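Local coordinates for protein putative fructose-bisphosphate aldolase (Coccidioides immitis, PDB 3PM6) that belongs to the class II fructose-bisphosphate aldolase family and carries a zinc ion held by histidines on a TIM-barrel scaffold, at residues L171-V181 and R210-R221. Residues are numbered along the deposited sequence; the frame is centred on the assembly and turned at random.
Sequences LTTPEESEEFV and RLQRINEAVGER
Helix 174-181 packs against helix 208-218 through P174, S177 and V181 on one side and I214, A217 and V218 on the other, a contact between successive outer helices of the TIM barrel. The short segments run in the same general direction, crossing at -37° with their axes 9.1 Å apart. The backbones come nearest at P174 and I214, their CA atoms 4.7 Å apart; P174 CB meets A217 CB at 3.7 Å and P174 CG rests against R213 O. Further along, V218 CG1 reaches S177 CB and V181 CG2, while L188 of strand 187-188 touches S177 and V218 from the barrel side. I214 sends CD1 to the methyl of T172, whose hydroxyl is bound to P151 O and A191 N.

The polar link lies at the N-terminal end. R210 runs out with CG anti to its backbone N (chi1 -179°), then bends at chi3, laying its guanidinium against L171, with L171 CB 3.5 Å above the plane. NH1 gives T172 O a 3.0 Å hydrogen bond, in the guanidinium plane but well above the carbonyl plane. Next along, T173 OG1 caps E176 N, and T173 O takes S177 N and S177 OG from opposite faces. At the far end the R221 guanidinium has V181 CG1 over one face and E178 CG at its edge. The bond from loop 171-173 and the cover of L171 together fix the rotation of the R210 guanidinium, whereas E178 OE2, 4.8 Å from R221 NH2, could add only a weak attraction.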
# COMPACT_ATOMS: atom_id res chain seq x y z
N LEU A 171 20.82 21.87 20.31
CA LEU A 171 21.98 21.18 19.78
C LEU A 171 22.51 20.06 20.65
O LEU A 171 22.57 20.17 21.88
CB LEU A 171 23.11 22.18 19.49
CG LEU A 171 22.80 23.26 18.45
CD1 LEU A 171 24.01 24.21 18.25
CD2 LEU A 171 22.35 22.64 17.09
N THR A 172 22.94 18.97 20.02
CA THR A 172 23.35 17.79 20.78
C THR A 172 24.79 17.90 21.27
O THR A 172 25.67 18.22 20.49
CB THR A 172 23.20 16.52 19.93
OG1 THR A 172 21.82 16.31 19.60
CG2 THR A 172 23.72 15.34 20.67
N THR A 173 25.02 17.61 22.55
CA THR A 173 26.37 17.53 23.10
C THR A 173 26.76 16.08 23.27
O THR A 173 25.89 15.20 23.33
CB THR A 173 26.47 18.25 24.47
OG1 THR A 173 25.54 17.65 25.41
CG2 THR A 173 26.15 19.75 24.32
N PRO A 174 28.08 15.80 23.36
CA PRO A 174 28.51 14.46 23.76
C PRO A 174 27.89 14.03 25.08
O PRO A 174 27.57 12.86 25.24
CB PRO A 174 30.04 14.60 23.90
CG PRO A 174 30.39 15.68 22.98
CD PRO A 174 29.23 16.66 23.01
N GLU A 175 27.73 14.96 26.02
CA GLU A 175 27.23 14.55 27.34
C GLU A 175 25.75 14.11 27.27
O GLU A 175 25.41 13.06 27.82
CB GLU A 175 27.49 15.61 28.43
N GLU A 176 24.90 14.87 26.57
CA GLU A 176 23.49 14.44 26.43
C GLU A 176 23.45 13.12 25.65
O GLU A 176 22.68 12.23 25.99
CB GLU A 176 22.55 15.54 25.85
CG GLU A 176 21.05 15.08 25.60
CD GLU A 176 20.08 16.21 25.25
OE1 GLU A 176 20.51 17.37 25.11
OE2 GLU A 176 18.86 15.94 25.12
N SER A 177 24.34 12.97 24.67
CA SER A 177 24.46 11.71 23.90
C SER A 177 24.74 10.51 24.79
O SER A 177 24.04 9.49 24.72
CB SER A 177 25.54 11.82 22.83
OG SER A 177 25.21 12.81 21.88
N GLU A 178 25.78 10.64 25.63
CA GLU A 178 26.11 9.67 26.69
C GLU A 178 24.92 9.36 27.58
O GLU A 178 24.64 8.19 27.82
CB GLU A 178 27.28 10.19 27.56
CG GLU A 178 28.68 9.93 26.98
CD GLU A 178 29.75 10.87 27.54
OE1 GLU A 178 29.57 11.35 28.69
OE2 GLU A 178 30.75 11.15 26.82
N GLU A 179 24.23 10.39 28.07
CA GLU A 179 22.99 10.17 28.85
C GLU A 179 22.01 9.28 28.08
O GLU A 179 21.43 8.37 28.65
CB GLU A 179 22.29 11.49 29.31
CG GLU A 179 23.24 12.59 29.92
CD GLU A 179 22.52 13.90 30.38
OE1 GLU A 179 22.92 15.06 30.00
OE2 GLU A 179 21.57 13.75 31.18
N PHE A 180 21.85 9.52 26.78
CA PHE A 180 20.89 8.73 25.99
C PHE A 180 21.34 7.28 25.73
O PHE A 180 20.51 6.36 25.70
CB PHE A 180 20.44 9.44 24.72
CG PHE A 180 19.30 10.38 24.95
CD1 PHE A 180 18.00 9.95 24.74
CD2 PHE A 180 19.52 11.69 25.38
CE1 PHE A 180 16.95 10.80 24.97
CE2 PHE A 180 18.47 12.54 25.60
CZ PHE A 180 17.19 12.11 25.40
N VAL A 181 22.65 7.08 25.56
CA VAL A 181 23.21 5.72 25.40
C VAL A 181 22.81 4.79 26.58
O VAL A 181 22.56 3.60 26.38
CB VAL A 181 24.76 5.77 25.23
CG1 VAL A 181 25.42 4.42 25.52
CG2 VAL A 181 25.15 6.24 23.83
N ARG A 210 31.01 19.51 16.08
CA ARG A 210 30.06 18.98 17.05
C ARG A 210 29.79 17.50 16.72
O ARG A 210 29.88 16.64 17.60
CB ARG A 210 28.75 19.79 17.00
CG ARG A 210 27.68 19.34 17.99
CD ARG A 210 26.45 20.26 17.88
NE ARG A 210 26.74 21.61 18.36
CZ ARG A 210 26.69 21.99 19.64
NH1 ARG A 210 26.35 21.11 20.58
NH2 ARG A 210 26.97 23.25 19.98
N LEU A 211 29.50 17.23 15.46
CA LEU A 211 29.23 15.88 15.01
C LEU A 211 30.37 14.91 15.36
O LEU A 211 30.10 13.88 15.95
CB LEU A 211 28.92 15.84 13.51
CG LEU A 211 28.56 14.48 12.97
CD1 LEU A 211 27.33 13.95 13.74
CD2 LEU A 211 28.33 14.53 11.42
N GLN A 212 31.62 15.24 15.01
CA GLN A 212 32.77 14.34 15.31
C GLN A 212 32.91 14.15 16.83
O GLN A 212 33.09 13.03 17.28
CB GLN A 212 34.09 14.74 14.59
CG GLN A 212 35.39 13.83 14.80
CD GLN A 212 35.24 12.25 14.58
OE1 GLN A 212 35.44 11.48 15.51
NE2 GLN A 212 34.96 11.82 13.38
N ARG A 213 32.73 15.22 17.61
CA ARG A 213 32.75 15.16 19.09
C ARG A 213 31.74 14.14 19.63
O ARG A 213 32.06 13.35 20.53
CB ARG A 213 32.48 16.55 19.72
CG ARG A 213 33.72 17.34 20.00
CD ARG A 213 33.44 18.75 20.48
NE ARG A 213 34.36 19.64 19.80
CZ ARG A 213 34.00 20.68 19.05
NH1 ARG A 213 32.70 20.98 18.95
NH2 ARG A 213 34.93 21.43 18.45
N ILE A 214 30.54 14.17 19.06
CA ILE A 214 29.51 13.16 19.34
C ILE A 214 29.97 11.76 18.95
O ILE A 214 29.88 10.82 19.75
CB ILE A 214 28.19 13.53 18.63
CG1 ILE A 214 27.68 14.89 19.15
CG2 ILE A 214 27.12 12.39 18.76
CD1 ILE A 214 26.68 15.53 18.27
N ASN A 215 30.48 11.63 17.74
CA ASN A 215 30.91 10.35 17.23
C ASN A 215 32.01 9.77 18.12
O ASN A 215 31.98 8.60 18.53
CB ASN A 215 31.41 10.55 15.82
CG ASN A 215 31.79 9.28 15.17
OD1 ASN A 215 31.13 8.27 15.37
ND2 ASN A 215 32.85 9.30 14.39
N GLU A 216 32.97 10.63 18.46
CA GLU A 216 34.10 10.22 19.29
C GLU A 216 33.61 9.74 20.66
O GLU A 216 34.12 8.76 21.19
CB GLU A 216 35.06 11.41 19.43
CG GLU A 216 36.39 11.06 20.01
CD GLU A 216 37.25 10.34 19.02
OE1 GLU A 216 36.97 10.45 17.80
OE2 GLU A 216 38.20 9.65 19.45
N ALA A 217 32.60 10.40 21.23
CA ALA A 217 32.14 10.02 22.57
C ALA A 217 31.31 8.74 22.56
O ALA A 217 31.45 7.93 23.45
CB ALA A 217 31.38 11.16 23.26
N VAL A 218 30.44 8.55 21.57
CA VAL A 218 29.51 7.42 21.64
C VAL A 218 29.49 6.53 20.41
O VAL A 218 28.87 5.47 20.42
CB VAL A 218 28.05 7.88 21.90
CG1 VAL A 218 27.97 8.73 23.15
CG2 VAL A 218 27.52 8.63 20.70
N GLY A 219 30.17 6.96 19.34
CA GLY A 219 30.14 6.29 18.06
C GLY A 219 30.37 4.80 18.09
O GLY A 219 29.82 4.08 17.27
N GLU A 220 31.19 4.33 19.03
CA GLU A 220 31.48 2.89 19.11
C GLU A 220 30.35 2.10 19.79
O GLU A 220 30.32 0.87 19.70
CB GLU A 220 32.84 2.66 19.79
CG GLU A 220 33.97 3.44 19.12
CD GLU A 220 35.37 3.04 19.58
OE1 GLU A 220 35.55 2.70 20.78
OE2 GLU A 220 36.29 3.08 18.73
N ARG A 221 29.44 2.81 20.45
CA ARG A 221 28.34 2.19 21.21
C ARG A 221 26.98 2.32 20.51
O ARG A 221 26.11 1.46 20.70
CB ARG A 221 28.28 2.74 22.66
CG ARG A 221 29.57 2.47 23.51
CD ARG A 221 29.55 3.10 24.92
NE ARG A 221 29.69 4.57 24.98
CZ ARG A 221 29.11 5.33 25.91
NH1 ARG A 221 28.35 4.78 26.84
NH2 ARG A 221 29.27 6.63 25.91